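Side-chain contact in adenosine kinase (Sinorhizobium meliloti, PDB 3UBO), which probably phosphorylates adenosine, as a kinase of the pfkB carbohydrate kinase family that binds adenosine and ADP: residues S25-N30 with M118-E123. Sequence-based numbering, arbitrary orientation.
Sequences SFLEEN and MIFVTE
Phe26 and Phe120 bring their rings together where the short helix 24-29 packs on the mixed beta-sheet that forms the lid of this pfkB-family kinase. The rings form an oblique aromatic pair: their centroids lie 4.9 Å apart and their planes meet at 41°. Phe26 CE1 sits over the centre of one Phe120 face, 3.9 Å from Phe120 CZ. With CG anti to the backbone N (chi1 -174°), the Phe26 ring runs largely across the line from helix to strand, which sets its CE1 and CZ against CE1 and CZ of Phe120. Leu27 and Phe120 run past each other in opposite directions, Leu27 CD2 lying 4.0 Å from Phe120 CB, while the other methyl, Leu27 CD1, meets Thr122 CG2 at 3.8 Å. Thr122 therefore presents its methyl to the helix, and its OG1 hydrogen-bonds to Asp124 OD1. Replacing Phe120 by an alanine would probably open a gap beneath Phe26 CE1 and deprive that ring of its aromatic neighbour on the strand. The contact joins the helix to the lid sheet, with the Phe120 side chain about 11 Å from the bound adenosine. Behind the aromatic pair, Asn30 ND2 lies over the centre of the Phe26 ring, 3.2 Å above its plane. It donates a nearly straight hydrogen bond (2.8 Å, N-H...O angle 169°) to an in-plane lone pair of Phe26 O, which also accepts from Asn30 N.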
ATOM      1  N   SER A  25      14.180   5.549 -18.943  1.00 64.95           N
ATOM      2  CA  SER A  25      13.613   5.216 -20.258  1.00 64.53           C
ATOM      3  C   SER A  25      12.081   4.938 -20.275  1.00 61.55           C
ATOM      4  O   SER A  25      11.390   5.272 -21.232  1.00 61.88           O
ATOM      5  CB  SER A  25      14.376   4.049 -20.849  1.00 63.45           C
ATOM      6  OG  SER A  25      14.676   3.169 -19.794  1.00 67.54           O
ATOM      7  N   PHE A  26      11.533   4.351 -19.224  1.00 59.65           N
ATOM      8  CA  PHE A  26      10.093   4.188 -19.181  1.00 57.85           C
ATOM      9  C   PHE A  26       9.335   5.493 -19.333  1.00 57.44           C
ATOM     10  O   PHE A  26       8.307   5.549 -19.982  1.00 57.23           O
ATOM     11  CB  PHE A  26       9.639   3.538 -17.888  1.00 57.00           C
ATOM     12  CG  PHE A  26       8.199   3.227 -17.873  1.00 54.13           C
ATOM     13  CD1 PHE A  26       7.265   4.233 -17.656  1.00 55.25           C
ATOM     14  CD2 PHE A  26       7.761   1.949 -18.128  1.00 51.51           C
ATOM     15  CE1 PHE A  26       5.867   3.957 -17.649  1.00 53.23           C
ATOM     16  CE2 PHE A  26       6.391   1.652 -18.138  1.00 55.55           C
ATOM     17  CZ  PHE A  26       5.428   2.663 -17.901  1.00 51.95           C
ATOM     18  N   LEU A  27       9.821   6.539 -18.715  1.00 57.60           N
ATOM     19  CA  LEU A  27       9.099   7.781 -18.749  1.00 57.02           C
ATOM     20  C   LEU A  27       9.228   8.434 -20.112  1.00 56.54           C
ATOM     21  O   LEU A  27       8.270   8.999 -20.579  1.00 58.62           O
ATOM     22  CB  LEU A  27       9.576   8.724 -17.639  1.00 58.74           C
ATOM     23  CG  LEU A  27       9.583   8.171 -16.216  1.00 56.84           C
ATOM     24  CD1 LEU A  27      10.241   9.159 -15.306  1.00 54.02           C
ATOM     25  CD2 LEU A  27       8.171   7.814 -15.758  1.00 55.46           C
ATOM     26  N   GLU A  28      10.369   8.351 -20.772  1.00 56.66           N
ATOM     27  CA  GLU A  28      10.455   8.931 -22.111  1.00 58.30           C
ATOM     28  C   GLU A  28       9.662   8.071 -23.065  1.00 59.37           C
ATOM     29  O   GLU A  28       8.924   8.615 -23.875  1.00 55.45           O
ATOM     30  CB  GLU A  28      11.888   9.096 -22.661  1.00 61.53           C
ATOM     31  CG  GLU A  28      12.995   9.396 -21.601  1.00 67.21           C
ATOM     32  CD  GLU A  28      14.409   9.078 -22.146  1.00 76.90           C
ATOM     33  OE1 GLU A  28      14.447   8.865 -23.399  1.00 79.96           O
ATOM     34  OE2 GLU A  28      15.443   9.034 -21.370  1.00 73.05           O
ATOM     35  N   GLU A  29       9.795   6.743 -22.984  1.00 58.21           N
ATOM     36  CA  GLU A  29       9.016   5.892 -23.887  1.00 58.40           C
ATOM     37  C   GLU A  29       7.526   6.142 -23.847  1.00 60.19           C
ATOM     38  O   GLU A  29       6.841   5.988 -24.885  1.00 58.12           O
ATOM     39  CB  GLU A  29       9.303   4.416 -23.710  1.00 60.36           C
ATOM     40  CG  GLU A  29      10.647   4.031 -24.345  1.00 64.18           C
ATOM     41  CD  GLU A  29      11.295   2.726 -23.752  1.00 68.05           C
ATOM     42  OE1 GLU A  29      10.518   1.736 -23.397  1.00 62.92           O
ATOM     43  OE2 GLU A  29      12.590   2.732 -23.661  1.00 64.74           O
ATOM     44  N   ASN A  30       7.013   6.559 -22.675  1.00 60.15           N
ATOM     45  CA  ASN A  30       5.586   6.852 -22.543  1.00 55.70           C
ATOM     46  C   ASN A  30       5.252   8.328 -22.508  1.00 56.98           C
ATOM     47  O   ASN A  30       4.134   8.722 -22.131  1.00 57.41           O
ATOM     48  CB  ASN A  30       5.026   6.155 -21.324  1.00 55.01           C
ATOM     49  CG  ASN A  30       5.100   4.657 -21.445  1.00 57.10           C
ATOM     50  OD1 ASN A  30       4.194   4.032 -22.021  1.00 58.52           O
ATOM     51  ND2 ASN A  30       6.190   4.057 -20.935  1.00 55.78           N
HETATM   52  N   MSE A 118      -1.508   7.409 -11.450  1.00 50.98           N
HETATM   53  CA  MSE A 118      -0.494   6.399 -11.783  1.00 51.02           C
HETATM   54  C   MSE A 118       0.791   7.035 -11.449  1.00 49.91           C
HETATM   55  O   MSE A 118       1.254   7.881 -12.206  1.00 49.01           O
HETATM   56  CB  MSE A 118      -0.416   6.126 -13.300  1.00 53.55           C
HETATM   57  CG  MSE A 118      -1.544   5.375 -14.024  1.00 53.14           C
HETATM   58 SE   MSE A 118      -2.732   4.155 -13.015  1.00 80.97          SE
HETATM   59  CE  MSE A 118      -1.303   3.521 -11.868  1.00 52.07           C
ATOM     60  N   ILE A 119       1.380   6.639 -10.322  1.00 51.15           N
ATOM     61  CA  ILE A 119       2.610   7.277  -9.874  1.00 50.34           C
ATOM     62  C   ILE A 119       3.850   6.402 -10.047  1.00 50.19           C
ATOM     63  O   ILE A 119       3.997   5.385  -9.373  1.00 49.94           O
ATOM     64  CB  ILE A 119       2.497   7.782  -8.402  1.00 52.37           C
ATOM     65  CG1 ILE A 119       1.330   8.786  -8.251  1.00 52.57           C
ATOM     66  CG2 ILE A 119       3.836   8.349  -7.914  1.00 51.01           C
ATOM     67  CD1 ILE A 119       1.113   9.382  -6.843  1.00 50.58           C
ATOM     68  N   PHE A 120       4.732   6.850 -10.934  1.00 48.40           N
ATOM     69  CA  PHE A 120       5.985   6.195 -11.221  1.00 49.88           C
ATOM     70  C   PHE A 120       7.193   6.819 -10.520  1.00 52.51           C
ATOM     71  O   PHE A 120       7.598   7.930 -10.857  1.00 55.21           O
ATOM     72  CB  PHE A 120       6.237   6.158 -12.737  1.00 51.62           C
ATOM     73  CG  PHE A 120       5.163   5.405 -13.511  1.00 50.44           C
ATOM     74  CD1 PHE A 120       5.114   3.998 -13.472  1.00 51.05           C
ATOM     75  CD2 PHE A 120       4.219   6.100 -14.280  1.00 48.53           C
ATOM     76  CE1 PHE A 120       4.112   3.297 -14.180  1.00 55.53           C
ATOM     77  CE2 PHE A 120       3.216   5.447 -14.986  1.00 50.02           C
ATOM     78  CZ  PHE A 120       3.118   4.032 -14.926  1.00 53.37           C
ATOM     79  N   VAL A 121       7.797   6.080  -9.585  1.00 50.24           N
ATOM     80  CA  VAL A 121       8.939   6.552  -8.838  1.00 49.30           C
ATOM     81  C   VAL A 121      10.268   6.120  -9.486  1.00 50.60           C
ATOM     82  O   VAL A 121      10.501   4.953  -9.708  1.00 51.96           O
ATOM     83  CB  VAL A 121       8.865   6.066  -7.374  1.00 48.96           C
ATOM     84  CG1 VAL A 121       9.865   6.828  -6.501  1.00 51.64           C
ATOM     85  CG2 VAL A 121       7.487   6.259  -6.809  1.00 48.04           C
ATOM     86  N   THR A 122      11.157   7.054  -9.783  1.00 50.22           N
ATOM     87  CA  THR A 122      12.458   6.657 -10.289  1.00 50.48           C
ATOM     88  C   THR A 122      13.501   6.396  -9.221  1.00 50.89           C
ATOM     89  O   THR A 122      13.215   6.479  -8.029  1.00 53.04           O
ATOM     90  CB  THR A 122      12.955   7.606 -11.383  1.00 53.18           C
ATOM     91  OG1 THR A 122      12.668   8.971 -11.037  1.00 52.42           O
ATOM     92  CG2 THR A 122      12.246   7.238 -12.679  1.00 54.27           C
ATOM     93  N   GLU A 123      14.710   6.029  -9.622  1.00 52.79           N
ATOM     94  CA  GLU A 123      15.701   5.573  -8.614  1.00 52.39           C
ATOM     95  C   GLU A 123      16.056   6.734  -7.657  1.00 51.13           C
ATOM     96  O   GLU A 123      16.312   6.532  -6.479  1.00 47.23           O
ATOM     97  CB  GLU A 123      16.946   4.932  -9.260  1.00 51.83           C
TER